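Vacuolar protein sorting-associated protein 53 (Saccharomyces cerevisiae, PDB 3NS4) helps link endosome-derived vesicles to the late Golgi in retrograde transport as a subunit of the GARP tethering complex, the chain here being the C-terminal domain of this subunit. Local coordinates at residues K24-L28 / L88-S93; L28-D33 / R106-A111; P49-F53 / F207-L211; N146-V151 / R192-F197; W163-K169 / N218-F222. The protein carries 2 engineered substitutions. The contacts are given in a common frame with arbitrary orientation. Numbering follows the deposited sequence.

Overall arrangement
The five contacts fall into two groups along an elongated, all-helical domain. Contacts 1 and 2 lie at one end, their centres 9 Å apart; they share L28 and use successive turns of helix 20-47. Contacts 3 and 5 lie on the opposite side of the chain's centre, their centres 14 Å apart, and meet where W163 packs on P49, F53 and L211. Contact 4 is the most central, its centre 17 Å from that of contact 3, which it touches through R192 and E208. Contacts 1 and 5 mark the extremes, with centres 49 Å apart. Contact 1 includes the carbonyls of a barium site, and the shared L28 side chain is about 10 Å from a bound barium ion.

Contact 1 (K24-L28 / L88-S93). With BA (barium ion), chain C.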
# COMPACT_ATOMS: atom_id res chain seq x y z
N LYS A 24 -18.72 21.18 -0.56
CA LYS A 24 -17.86 21.10 0.60
C LYS A 24 -17.61 19.68 1.04
O LYS A 24 -16.51 19.35 1.46
CB LYS A 24 -18.34 21.99 1.74
CG LYS A 24 -19.70 21.67 2.28
CD LYS A 24 -20.16 22.69 3.33
CE LYS A 24 -21.43 22.23 4.01
NZ LYS A 24 -21.77 23.16 5.09
N TRP A 25 -18.60 18.81 0.92
CA TRP A 25 -18.35 17.43 1.31
C TRP A 25 -17.54 16.74 0.23
O TRP A 25 -16.70 15.94 0.55
CB TRP A 25 -19.64 16.67 1.62
CG TRP A 25 -20.44 17.27 2.77
CD1 TRP A 25 -21.58 18.02 2.68
CD2 TRP A 25 -20.12 17.21 4.17
NE1 TRP A 25 -22.01 18.41 3.93
CE2 TRP A 25 -21.13 17.93 4.86
CE3 TRP A 25 -19.11 16.60 4.90
CZ2 TRP A 25 -21.13 18.06 6.23
CZ3 TRP A 25 -19.11 16.73 6.28
CH2 TRP A 25 -20.12 17.45 6.92
N ASN A 26 -17.73 17.05 -1.04
CA ASN A 26 -16.92 16.39 -2.04
C ASN A 26 -15.48 16.76 -1.89
O ASN A 26 -14.59 15.94 -2.09
CB ASN A 26 -17.40 16.66 -3.45
CG ASN A 26 -18.70 15.93 -3.77
OD1 ASN A 26 -19.17 15.06 -3.01
ND2 ASN A 26 -19.30 16.29 -4.89
N PHE A 27 -15.27 18.02 -1.52
CA PHE A 27 -13.96 18.55 -1.27
C PHE A 27 -13.30 17.79 -0.13
O PHE A 27 -12.18 17.32 -0.26
CB PHE A 27 -14.12 20.02 -0.91
CG PHE A 27 -12.83 20.77 -0.84
CD1 PHE A 27 -12.31 21.39 -1.95
CD2 PHE A 27 -12.13 20.87 0.35
CE1 PHE A 27 -11.13 22.11 -1.88
CE2 PHE A 27 -10.95 21.59 0.42
CZ PHE A 27 -10.46 22.21 -0.70
N LEU A 28 -13.98 17.60 0.99
CA LEU A 28 -13.34 16.83 2.04
C LEU A 28 -13.00 15.45 1.54
O LEU A 28 -12.00 14.89 1.95
CB LEU A 28 -14.19 16.73 3.29
CG LEU A 28 -14.59 18.03 3.94
CD1 LEU A 28 -15.15 17.71 5.29
CD2 LEU A 28 -13.41 18.96 4.07
N LEU A 88 -11.83 16.82 10.01
CA LEU A 88 -12.25 17.57 8.82
C LEU A 88 -13.71 18.07 8.80
O LEU A 88 -13.93 19.26 8.55
CB LEU A 88 -11.91 16.83 7.53
CG LEU A 88 -10.41 16.64 7.33
CD1 LEU A 88 -10.17 15.82 6.11
CD2 LEU A 88 -9.70 17.95 7.24
N PRO A 89 -14.70 17.18 9.08
CA PRO A 89 -16.11 17.58 9.10
C PRO A 89 -16.33 18.86 9.88
O PRO A 89 -17.09 19.72 9.44
CB PRO A 89 -16.78 16.43 9.81
CG PRO A 89 -15.98 15.28 9.44
CD PRO A 89 -14.56 15.73 9.31
N GLU A 90 -15.68 19.01 11.03
CA GLU A 90 -15.84 20.25 11.79
C GLU A 90 -15.42 21.47 10.97
O GLU A 90 -15.81 22.55 11.30
CB GLU A 90 -15.11 20.26 13.17
CG GLU A 90 -15.50 19.27 14.26
CD GLU A 90 -14.53 19.16 15.48
OE1 GLU A 90 -13.46 19.81 15.48
OE2 GLU A 90 -14.83 18.42 16.45
N SER A 91 -14.65 21.34 9.90
CA SER A 91 -14.26 22.53 9.17
C SER A 91 -15.37 23.09 8.29
O SER A 91 -15.33 24.25 7.93
CB SER A 91 -13.01 22.29 8.34
OG SER A 91 -13.30 21.40 7.28
N VAL A 92 -16.36 22.27 7.97
CA VAL A 92 -17.45 22.72 7.11
C VAL A 92 -18.77 22.90 7.85
O VAL A 92 -19.81 23.08 7.22
CB VAL A 92 -17.73 21.76 5.91
CG1 VAL A 92 -16.44 21.33 5.21
CG2 VAL A 92 -18.50 20.55 6.35
N SER A 93 -18.75 22.87 9.18
CA SER A 93 -19.99 22.92 9.94
C SER A 93 -20.05 23.99 10.93
O SER A 93 -19.21 24.07 11.82
CB SER A 93 -20.19 21.63 10.71
OG SER A 93 -20.12 20.51 9.85
BA BA C . -16.78 24.70 12.93
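Residues 24-28 form a regular turn of helix 20-47, with L28 N bonded to K24 O (3.1 Å). Facing it, 88-93 leads away from helix 64-87 in tight turns: S91 N bonds to L88 O at 2.6 Å and V92 N to P89 O at 3.0 Å, before the chain extends at S93. The CA atoms come nearest at K24 and V92 (6.7 Å) and at L28 and L88 (6.9 Å), so the two pieces run in opposite directions. L28 fills the space between them, its CD1 lying 3.8 Å from V92 CG1 and 4.0 Å from L88 CB. W25 offers a broad flat surface. V92 CG2 sits over the face of its six-membered ring, 3.7 Å from the centroid, in a CH-pi contact that suits a beta-branched methyl, while W25 CZ3 reaches P89 CB at 4.2 Å. K24 is long enough, with chi2 to chi4 all t, to lay its aliphatic part along V92 and donate from NZ to V92 O at 2.9 Å; NZ also pairs with D21. Hydroxyls hold the turns from within, S91 OG bonding to L88 O (2.6 Å) and S93 OG to P89 O (3.2 Å). The same curvature brings E90 O and S93 O to 2.9 and 2.8 Å from the barium ion, making this an interhelical turn of a helical bundle with a backbone-carbonyl metal site on its outer side.

Contact 2 (L28-D33 / R106-A111)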
# COMPACT_ATOMS: atom_id res chain seq x y z
N LEU A 28 -13.98 17.60 0.99
CA LEU A 28 -13.34 16.83 2.04
C LEU A 28 -13.00 15.45 1.54
O LEU A 28 -12.00 14.89 1.95
CB LEU A 28 -14.19 16.73 3.29
CG LEU A 28 -14.59 18.03 3.94
CD1 LEU A 28 -15.15 17.71 5.29
CD2 LEU A 28 -13.41 18.96 4.07
N ASP A 29 -13.81 14.90 0.65
CA ASP A 29 -13.52 13.60 0.11
C ASP A 29 -12.19 13.65 -0.59
O ASP A 29 -11.35 12.74 -0.41
CB ASP A 29 -14.63 13.10 -0.84
CG ASP A 29 -15.68 12.20 -0.16
OD1 ASP A 29 -15.42 11.55 0.88
OD2 ASP A 29 -16.79 12.09 -0.72
N LYS A 30 -11.98 14.72 -1.37
CA LYS A 30 -10.70 14.91 -2.09
C LYS A 30 -9.52 15.09 -1.16
O LYS A 30 -8.48 14.46 -1.38
CB LYS A 30 -10.74 16.01 -3.13
CG LYS A 30 -11.72 15.73 -4.20
CD LYS A 30 -11.52 14.39 -4.96
CE LYS A 30 -12.79 14.09 -5.83
NZ LYS A 30 -12.65 12.98 -6.81
N VAL A 31 -9.67 15.94 -0.14
CA VAL A 31 -8.60 16.12 0.83
C VAL A 31 -8.22 14.74 1.38
O VAL A 31 -7.07 14.33 1.35
CB VAL A 31 -9.02 17.04 1.93
CG1 VAL A 31 -7.90 17.29 2.81
CG2 VAL A 31 -9.41 18.31 1.33
N ILE A 32 -9.21 14.00 1.83
CA ILE A 32 -8.92 12.67 2.29
C ILE A 32 -8.07 11.88 1.30
O ILE A 32 -6.99 11.44 1.69
CB ILE A 32 -10.18 11.90 2.62
CG1 ILE A 32 -10.80 12.48 3.89
CG2 ILE A 32 -9.82 10.41 2.79
CD1 ILE A 32 -12.19 12.02 4.10
N ASP A 33 -8.52 11.70 0.05
CA ASP A 33 -7.73 10.93 -0.93
C ASP A 33 -6.32 11.50 -1.18
O ASP A 33 -5.38 10.74 -1.35
CB ASP A 33 -8.44 10.74 -2.27
CG ASP A 33 -9.70 9.81 -2.18
OD1 ASP A 33 -10.61 9.98 -3.06
OD2 ASP A 33 -9.81 8.92 -1.30
N ARG A 106 -21.08 9.53 4.82
CA ARG A 106 -20.33 9.11 3.64
C ARG A 106 -18.85 9.52 3.80
O ARG A 106 -17.93 8.69 3.60
CB ARG A 106 -20.89 9.62 2.32
CG ARG A 106 -19.90 9.37 1.11
CD ARG A 106 -20.37 9.92 -0.22
NE ARG A 106 -21.17 11.15 -0.03
CZ ARG A 106 -20.74 12.41 -0.11
NH1 ARG A 106 -19.49 12.72 -0.43
NH2 ARG A 106 -21.62 13.38 0.10
N VAL A 107 -18.63 10.78 4.19
CA VAL A 107 -17.27 11.24 4.42
C VAL A 107 -16.61 10.41 5.55
O VAL A 107 -15.56 9.80 5.31
CB VAL A 107 -17.17 12.78 4.61
CG1 VAL A 107 -15.91 13.17 5.27
CG2 VAL A 107 -17.26 13.49 3.28
N LYS A 108 -17.24 10.33 6.74
CA LYS A 108 -16.66 9.52 7.82
C LYS A 108 -16.28 8.09 7.37
O LYS A 108 -15.18 7.63 7.69
CB LYS A 108 -17.55 9.45 9.06
CG LYS A 108 -16.82 8.86 10.24
CD LYS A 108 -17.62 8.94 11.56
CE LYS A 108 -16.87 8.21 12.72
NZ LYS A 108 -17.55 8.38 14.05
N ARG A 109 -17.16 7.41 6.61
CA ARG A 109 -16.87 6.01 6.18
C ARG A 109 -15.70 6.01 5.25
O ARG A 109 -14.92 5.05 5.24
CB ARG A 109 -18.07 5.29 5.53
CG ARG A 109 -19.29 5.14 6.55
CD ARG A 109 -20.53 4.57 5.85
NE ARG A 109 -21.70 4.51 6.75
CZ ARG A 109 -22.93 4.08 6.41
NH1 ARG A 109 -23.19 3.67 5.17
NH2 ARG A 109 -23.91 4.08 7.32
N HIS A 110 -15.56 7.09 4.49
CA HIS A 110 -14.49 7.18 3.54
C HIS A 110 -13.16 7.29 4.26
O HIS A 110 -12.20 6.59 3.94
CB HIS A 110 -14.78 8.33 2.61
CG HIS A 110 -13.72 8.58 1.57
ND1 HIS A 110 -12.95 7.57 1.04
CD2 HIS A 110 -13.38 9.71 0.91
CE1 HIS A 110 -12.13 8.08 0.13
NE2 HIS A 110 -12.39 9.37 0.02
N ALA A 111 -13.11 8.14 5.28
CA ALA A 111 -11.89 8.32 6.05
C ALA A 111 -11.53 7.01 6.69
O ALA A 111 -10.41 6.51 6.55
CB ALA A 111 -12.10 9.33 7.09
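Two helical segments run side by side, 4° from parallel, with axes 10.1 Å apart. Their main chains satisfy themselves: I32 N bonds to L28 O (2.9 Å), D33 N to D29 O (3.0 Å), H110 N to R106 O (3.0 Å) and A111 N to V107 O (3.0 Å). Side chains make the polar link. D29 OD2 receives R106 NH1 at 2.8 Å, a salt bridge whose hydrogen bond is weak because its angle is only 129°; the reach of arginine allows it to meet the shorter aspartate at the edge of its guanidinium. D33 OD2 accepts from N114 ND2 one turn beyond H110. H110 also packs, with I32 CG2 over its ring face, 4.1 Å from the centroid. The aliphatic residues need no partners: I32 CD1 lies 4.1 Å from V107 CG1 and 4.0 Å from A111 CB, the small alanine giving it space. F85 of helix 64-87 touches both I32 and A111, so three successive helices enclose this apolar seam, as in a helical bundle.

Contact 3 (P49-F53 / F207-L211)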
# COMPACT_ATOMS: atom_id res chain seq x y z
N PRO A 49 13.10 -0.44 -3.75
CA PRO A 49 14.42 -0.81 -4.25
C PRO A 49 14.87 0.11 -5.39
O PRO A 49 14.03 0.65 -6.14
CB PRO A 49 14.19 -2.25 -4.74
CG PRO A 49 12.79 -2.30 -5.13
CD PRO A 49 12.07 -1.41 -4.15
N VAL A 50 16.20 0.25 -5.53
CA VAL A 50 16.79 1.14 -6.51
C VAL A 50 17.22 0.41 -7.78
O VAL A 50 18.10 -0.45 -7.72
CB VAL A 50 18.00 1.92 -5.93
CG1 VAL A 50 18.46 2.98 -6.91
CG2 VAL A 50 17.63 2.61 -4.60
N PRO A 51 16.59 0.74 -8.93
CA PRO A 51 16.97 0.14 -10.20
C PRO A 51 18.33 0.67 -10.61
O PRO A 51 18.64 1.84 -10.38
CB PRO A 51 15.88 0.61 -11.16
CG PRO A 51 15.39 1.88 -10.59
CD PRO A 51 15.47 1.70 -9.10
N PRO A 52 19.15 -0.18 -11.25
CA PRO A 52 18.85 -1.55 -11.64
C PRO A 52 18.95 -2.56 -10.50
O PRO A 52 19.78 -2.41 -9.58
CB PRO A 52 19.90 -1.83 -12.70
CG PRO A 52 21.10 -1.06 -12.20
CD PRO A 52 20.58 0.14 -11.43
N PHE A 53 18.12 -3.58 -10.58
CA PHE A 53 18.07 -4.58 -9.54
C PHE A 53 19.03 -5.75 -9.72
O PHE A 53 19.11 -6.30 -10.82
CB PHE A 53 16.67 -5.20 -9.49
CG PHE A 53 15.55 -4.23 -9.24
CD1 PHE A 53 14.29 -4.50 -9.77
CD2 PHE A 53 15.71 -3.09 -8.47
CE1 PHE A 53 13.21 -3.66 -9.53
CE2 PHE A 53 14.64 -2.22 -8.25
CZ PHE A 53 13.39 -2.50 -8.78
N PHE A 207 8.03 -0.46 -11.04
CA PHE A 207 8.57 -1.63 -10.38
C PHE A 207 8.51 -2.86 -11.28
O PHE A 207 9.52 -3.57 -11.43
CB PHE A 207 7.84 -1.96 -9.08
CG PHE A 207 8.36 -3.19 -8.43
CD1 PHE A 207 9.61 -3.20 -7.86
CD2 PHE A 207 7.61 -4.34 -8.40
CE1 PHE A 207 10.12 -4.35 -7.26
CE2 PHE A 207 8.11 -5.51 -7.79
CZ PHE A 207 9.36 -5.50 -7.22
N GLU A 208 7.33 -3.11 -11.86
CA GLU A 208 7.15 -4.24 -12.78
C GLU A 208 8.20 -4.19 -13.91
O GLU A 208 8.90 -5.16 -14.14
CB GLU A 208 5.72 -4.31 -13.32
CG GLU A 208 4.65 -4.83 -12.34
CD GLU A 208 3.19 -4.75 -12.87
OE1 GLU A 208 2.67 -3.62 -13.05
OE2 GLU A 208 2.54 -5.81 -13.08
N ASN A 209 8.33 -3.04 -14.59
CA ASN A 209 9.31 -2.87 -15.68
C ASN A 209 10.72 -3.20 -15.27
O ASN A 209 11.40 -3.97 -15.95
CB ASN A 209 9.31 -1.44 -16.19
CG ASN A 209 8.07 -1.10 -16.96
OD1 ASN A 209 7.37 -1.98 -17.47
ND2 ASN A 209 7.79 0.20 -17.07
N ASN A 210 11.15 -2.61 -14.16
CA ASN A 210 12.49 -2.80 -13.68
C ASN A 210 12.75 -4.26 -13.46
O ASN A 210 13.85 -4.74 -13.73
CB ASN A 210 12.71 -2.06 -12.38
CG ASN A 210 12.44 -0.60 -12.49
OD1 ASN A 210 12.76 0.03 -13.51
ND2 ASN A 210 11.83 -0.02 -11.44
N LEU A 211 11.72 -4.96 -12.99
CA LEU A 211 11.83 -6.38 -12.67
C LEU A 211 12.05 -7.28 -13.91
O LEU A 211 12.73 -8.32 -13.86
CB LEU A 211 10.59 -6.81 -11.92
CG LEU A 211 10.83 -7.87 -10.84
CD1 LEU A 211 11.75 -7.30 -9.71
CD2 LEU A 211 9.49 -8.38 -10.25
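F53 points its ring at the helix with chi1 at -59° (m), bringing CE1 within 3.3 Å of N210 CB and 3.9 Å of F207 CE1. F207 takes the t rotamer (178°), which swings the end of its side chain toward 49-53; the two rings meet obliquely, with centroids 5.8 Å apart and planes at 48°. L211 lies between the usual chi1 wells at -145°, with chi2 p, and its CD1 rests 3.8 Å from F53 CD1. Here a proline-rich loop that follows the long helix 20-47 packs across helix 201-212, joining parts of this all-helical domain far apart in sequence. Prolines suit such a loop, having no amide hydrogen to satisfy and presenting rigid apolar rings: P49 CG meets the edge of F207 at CE1, 4.0 Å away. The cis peptide between P51 and P52 bends the loop; P51 and F53 point their CB toward the helix, whereas that of P52 points away. N210 (chi1 m) sets its CG 3.9 Å from P51 CB at the exposed margin.

Contact 4 (N146-V151 / R192-F197); sequences NPDSAV and RDLFIF
A salt-bridged helix cap backed by a small apolar patch joins the start of helix 149-159 to the loop before helix 201-212, near the middle of the domain. CA atoms pair N146 with D193 (6.8 Å) and V151 with L194 (6.4 Å). N146 (phi/psi -61/114) and D148 (-73/123) precede the helix, which starts at S149. R192 and D193 are extended, L194 (-96/7) turns the chain, F195 takes a positive phi (56/-142), and 196-197 begin a 3-10 turn, F197 N bonding to L194 O at 2.9 Å. D148, chi1 t, is the N-cap: its OD1 accepts from V151 N at 2.9 Å. The same carboxylate forms a salt bridge with R192 (chi1 to chi3 t), R192 NE lying 2.6 Å from D148 OD2. R192 NH2 adds weaker bonds. N146, chi1 t, donates from ND2 to D193 O at 2.9 Å, while its OD1 accepts from D148 N at 3.2 Å. D193 OD2 accepts from F195 N at 3.0 Å. V151 (chi1 t) supplies the apolar side, its CG1 3.9 Å from both F195 CB and F197 CE2. F197 (chi1 m, -52°) stacks on F154. An Asx turn at N146 thus leads into an arginine-held Asp N-cap, and a second, at D193, shapes the facing loop.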
# COMPACT_ATOMS: atom_id res chain seq x y z
N ASN A 146 -5.35 -11.52 -2.26
CA ASN A 146 -4.96 -10.97 -3.55
C ASN A 146 -4.01 -11.91 -4.34
O ASN A 146 -2.86 -12.13 -3.94
CB ASN A 146 -4.34 -9.60 -3.31
CG ASN A 146 -4.33 -8.75 -4.54
OD1 ASN A 146 -4.28 -9.25 -5.66
ND2 ASN A 146 -4.39 -7.44 -4.34
N PRO A 147 -4.47 -12.43 -5.48
CA PRO A 147 -3.70 -13.41 -6.29
C PRO A 147 -2.65 -12.77 -7.15
O PRO A 147 -1.87 -13.45 -7.80
CB PRO A 147 -4.78 -14.05 -7.19
CG PRO A 147 -6.11 -13.46 -6.75
CD PRO A 147 -5.79 -12.15 -6.09
N ASP A 148 -2.60 -11.46 -7.17
CA ASP A 148 -1.65 -10.80 -8.02
C ASP A 148 -0.22 -10.93 -7.49
O ASP A 148 0.12 -10.55 -6.32
CB ASP A 148 -2.07 -9.36 -8.21
CG ASP A 148 -1.31 -8.71 -9.30
OD1 ASP A 148 -0.13 -8.36 -9.05
OD2 ASP A 148 -1.93 -8.56 -10.38
N SER A 149 0.59 -11.48 -8.40
CA SER A 149 2.00 -11.72 -8.17
C SER A 149 2.85 -10.47 -8.24
O SER A 149 3.86 -10.38 -7.52
CB SER A 149 2.52 -12.75 -9.15
OG SER A 149 2.37 -12.26 -10.45
N ALA A 150 2.51 -9.51 -9.10
CA ALA A 150 3.29 -8.27 -9.14
C ALA A 150 3.14 -7.51 -7.79
O ALA A 150 4.14 -7.04 -7.21
CB ALA A 150 2.90 -7.41 -10.29
N VAL A 151 1.91 -7.42 -7.28
CA VAL A 151 1.65 -6.75 -6.02
C VAL A 151 2.44 -7.47 -4.93
O VAL A 151 3.18 -6.87 -4.12
CB VAL A 151 0.14 -6.76 -5.71
CG1 VAL A 151 -0.16 -6.45 -4.27
CG2 VAL A 151 -0.60 -5.79 -6.61
N ARG A 192 -8.70 -6.75 -11.68
CA ARG A 192 -7.42 -6.81 -10.94
C ARG A 192 -7.37 -5.89 -9.70
O ARG A 192 -7.59 -4.68 -9.80
CB ARG A 192 -6.27 -6.44 -11.88
CG ARG A 192 -4.91 -6.83 -11.44
CD ARG A 192 -3.82 -6.31 -12.39
NE ARG A 192 -2.51 -6.45 -11.76
CZ ARG A 192 -1.43 -5.69 -12.00
NH1 ARG A 192 -1.47 -4.67 -12.85
NH2 ARG A 192 -0.30 -5.93 -11.33
N ASP A 193 -7.10 -6.47 -8.53
CA ASP A 193 -7.00 -5.72 -7.27
C ASP A 193 -5.54 -5.36 -7.05
O ASP A 193 -4.70 -6.25 -6.97
CB ASP A 193 -7.54 -6.55 -6.10
CG ASP A 193 -7.54 -5.79 -4.76
OD1 ASP A 193 -7.79 -6.47 -3.74
OD2 ASP A 193 -7.29 -4.55 -4.71
N LEU A 194 -5.24 -4.07 -6.99
CA LEU A 194 -3.87 -3.58 -6.81
C LEU A 194 -3.53 -3.27 -5.37
O LEU A 194 -2.48 -2.67 -5.10
CB LEU A 194 -3.68 -2.29 -7.60
CG LEU A 194 -3.92 -2.25 -9.10
CD1 LEU A 194 -3.82 -0.81 -9.55
CD2 LEU A 194 -2.94 -3.09 -9.87
N PHE A 195 -4.42 -3.62 -4.44
CA PHE A 195 -4.15 -3.38 -3.04
C PHE A 195 -3.85 -1.90 -2.83
O PHE A 195 -4.43 -1.06 -3.50
CB PHE A 195 -2.96 -4.25 -2.65
CG PHE A 195 -2.62 -4.22 -1.19
CD1 PHE A 195 -3.61 -4.35 -0.21
CD2 PHE A 195 -1.30 -4.16 -0.79
CE1 PHE A 195 -3.29 -4.36 1.16
CE2 PHE A 195 -0.95 -4.17 0.58
CZ PHE A 195 -1.95 -4.27 1.55
N ILE A 196 -2.91 -1.59 -1.94
CA ILE A 196 -2.54 -0.22 -1.63
C ILE A 196 -2.03 0.57 -2.85
O ILE A 196 -1.98 1.80 -2.83
CB ILE A 196 -1.45 -0.25 -0.53
CG1 ILE A 196 -1.40 1.07 0.22
CG2 ILE A 196 -0.07 -0.58 -1.11
CD1 ILE A 196 -2.64 1.40 1.01
N PHE A 197 -1.64 -0.12 -3.92
CA PHE A 197 -1.09 0.55 -5.07
C PHE A 197 -2.18 1.17 -5.91
O PHE A 197 -1.93 1.77 -6.95
CB PHE A 197 -0.22 -0.41 -5.85
CG PHE A 197 0.80 -1.08 -4.99
CD1 PHE A 197 1.87 -0.35 -4.44
CD2 PHE A 197 0.71 -2.44 -4.69
CE1 PHE A 197 2.82 -0.97 -3.62
CE2 PHE A 197 1.68 -3.08 -3.87
CZ PHE A 197 2.73 -2.33 -3.34

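Contact 5 (W163-K169 / N218-F222); sequences WDLALWK and NWSKF
W219 is the main bump, and its indole drives into a hollow walled by W163, L165 and W168. Helices 165-169 and 218-222 point nearly the same way, crossing at 18° with axes 11.5 Å apart, wide enough for large rings; L165 and W219 have the nearest CA atoms (6.8 Å). Before the helix, W163 has phi/psi -78/61 and D164 occupies the N-cap position. W219 (chi1 -90°, chi2 104°) sends its CH2 to 3.5 Å from W168 CG, its edge meeting the face of W168 (chi1 -84°, chi2 75°) in a T-shaped pair, planes at 78°. W163 (chi1 m, chi2 113°) presents its edge to one face of W219, planes at 83°, with W163 CE3 3.8 Å from W219 CH2. These tryptophans form an aromatic cluster joining the last modelled helix to helix 165-178. L165, chi1 and chi2 both t, covers the opposite face: its CD1 is 3.8 Å from the centroid of the five-membered ring and 3.5 Å from N218 CB. One turn on, F222 (chi1 t, chi2 72°) fits between W168 and the aliphatic stem of K169, with CE2 4.2 Å from W168 CE3 and CE1 3.6 Å from K169 CG. W168 NE1 bonds to P162 O.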
# COMPACT_ATOMS: atom_id res chain seq x y z
N TRP A 163 18.08 -9.08 -2.92
CA TRP A 163 17.88 -9.79 -4.20
C TRP A 163 18.47 -11.21 -4.20
O TRP A 163 19.37 -11.53 -5.00
CB TRP A 163 18.43 -8.98 -5.38
CG TRP A 163 17.70 -7.67 -5.59
CD1 TRP A 163 18.19 -6.39 -5.43
CD2 TRP A 163 16.33 -7.53 -5.96
NE1 TRP A 163 17.21 -5.47 -5.70
CE2 TRP A 163 16.05 -6.14 -6.02
CE3 TRP A 163 15.30 -8.44 -6.26
CZ2 TRP A 163 14.78 -5.65 -6.37
CZ3 TRP A 163 14.04 -7.95 -6.60
CH2 TRP A 163 13.80 -6.57 -6.66
N ASP A 164 17.97 -12.03 -3.28
CA ASP A 164 18.41 -13.42 -3.11
C ASP A 164 17.34 -14.32 -3.70
O ASP A 164 16.29 -14.56 -3.09
CB ASP A 164 18.64 -13.71 -1.62
CG ASP A 164 19.14 -15.13 -1.35
OD1 ASP A 164 19.72 -15.76 -2.27
OD2 ASP A 164 18.98 -15.61 -0.21
N LEU A 165 17.62 -14.81 -4.90
CA LEU A 165 16.69 -15.66 -5.61
C LEU A 165 16.23 -16.85 -4.76
O LEU A 165 15.05 -17.20 -4.77
CB LEU A 165 17.31 -16.11 -6.93
CG LEU A 165 16.29 -16.47 -8.01
CD1 LEU A 165 16.91 -16.47 -9.38
CD2 LEU A 165 15.65 -17.79 -7.75
N ALA A 166 17.15 -17.45 -4.01
CA ALA A 166 16.85 -18.59 -3.13
C ALA A 166 15.80 -18.22 -2.08
O ALA A 166 14.87 -18.98 -1.84
CB ALA A 166 18.11 -19.13 -2.47
N LEU A 167 15.97 -17.06 -1.47
CA LEU A 167 15.03 -16.56 -0.49
C LEU A 167 13.68 -16.17 -1.14
O LEU A 167 12.62 -16.41 -0.57
CB LEU A 167 15.66 -15.40 0.25
CG LEU A 167 14.88 -14.60 1.27
CD1 LEU A 167 14.00 -15.45 2.23
CD2 LEU A 167 15.88 -13.74 2.05
N TRP A 168 13.73 -15.57 -2.32
CA TRP A 168 12.50 -15.23 -3.03
C TRP A 168 11.65 -16.46 -3.35
O TRP A 168 10.44 -16.48 -3.10
CB TRP A 168 12.83 -14.48 -4.30
CG TRP A 168 13.03 -13.03 -4.07
CD1 TRP A 168 14.12 -12.43 -3.50
CD2 TRP A 168 12.11 -11.97 -4.41
NE1 TRP A 168 13.93 -11.06 -3.45
CE2 TRP A 168 12.71 -10.75 -4.00
CE3 TRP A 168 10.83 -11.94 -5.00
CZ2 TRP A 168 12.09 -9.51 -4.20
CZ3 TRP A 168 10.21 -10.70 -5.19
CH2 TRP A 168 10.85 -9.50 -4.79
N LYS A 169 12.28 -17.49 -3.88
CA LYS A 169 11.60 -18.75 -4.17
C LYS A 169 11.13 -19.39 -2.88
O LYS A 169 10.09 -20.03 -2.88
CB LYS A 169 12.51 -19.74 -4.90
CG LYS A 169 12.71 -19.44 -6.35
CD LYS A 169 13.56 -20.51 -7.03
CE LYS A 169 13.58 -20.33 -8.56
NZ LYS A 169 14.43 -21.32 -9.26
N ASN A 218 18.66 -16.52 -14.38
CA ASN A 218 17.81 -17.23 -13.43
C ASN A 218 16.65 -16.37 -13.04
O ASN A 218 15.50 -16.80 -13.13
CB ASN A 218 18.59 -17.62 -12.19
CG ASN A 218 19.55 -18.73 -12.46
OD1 ASN A 218 19.15 -19.84 -12.80
ND2 ASN A 218 20.84 -18.45 -12.31
N TRP A 219 16.98 -15.16 -12.59
CA TRP A 219 16.00 -14.14 -12.24
C TRP A 219 15.08 -13.93 -13.40
O TRP A 219 13.86 -14.02 -13.26
CB TRP A 219 16.67 -12.82 -11.90
CG TRP A 219 16.99 -12.74 -10.47
CD1 TRP A 219 18.21 -12.90 -9.88
CD2 TRP A 219 16.04 -12.53 -9.40
NE1 TRP A 219 18.08 -12.77 -8.51
CE2 TRP A 219 16.77 -12.55 -8.19
CE3 TRP A 219 14.66 -12.32 -9.36
CZ2 TRP A 219 16.15 -12.38 -6.95
CZ3 TRP A 219 14.05 -12.14 -8.13
CH2 TRP A 219 14.80 -12.17 -6.94
N SER A 220 15.69 -13.67 -14.55
CA SER A 220 14.95 -13.48 -15.77
C SER A 220 13.90 -14.60 -15.89
O SER A 220 12.71 -14.33 -16.10
CB SER A 220 15.91 -13.46 -16.95
OG SER A 220 15.27 -12.93 -18.09
N LYS A 221 14.34 -15.85 -15.72
CA LYS A 221 13.45 -17.00 -15.82
C LYS A 221 12.40 -17.05 -14.68
O LYS A 221 11.24 -17.42 -14.91
CB LYS A 221 14.28 -18.29 -15.89
CG LYS A 221 13.51 -19.47 -16.47
CD LYS A 221 14.34 -20.75 -16.49
CE LYS A 221 14.65 -21.27 -15.08
NZ LYS A 221 15.36 -22.59 -15.09
N PHE A 222 12.81 -16.67 -13.48
CA PHE A 222 11.92 -16.65 -12.33
C PHE A 222 10.77 -15.66 -12.54
O PHE A 222 9.63 -15.96 -12.23
CB PHE A 222 12.71 -16.29 -11.06
CG PHE A 222 11.86 -16.15 -9.83
CD1 PHE A 222 11.30 -17.26 -9.22
CD2 PHE A 222 11.63 -14.90 -9.27
CE1 PHE A 222 10.49 -17.14 -8.08
CE2 PHE A 222 10.83 -14.76 -8.11
CZ PHE A 222 10.27 -15.89 -7.52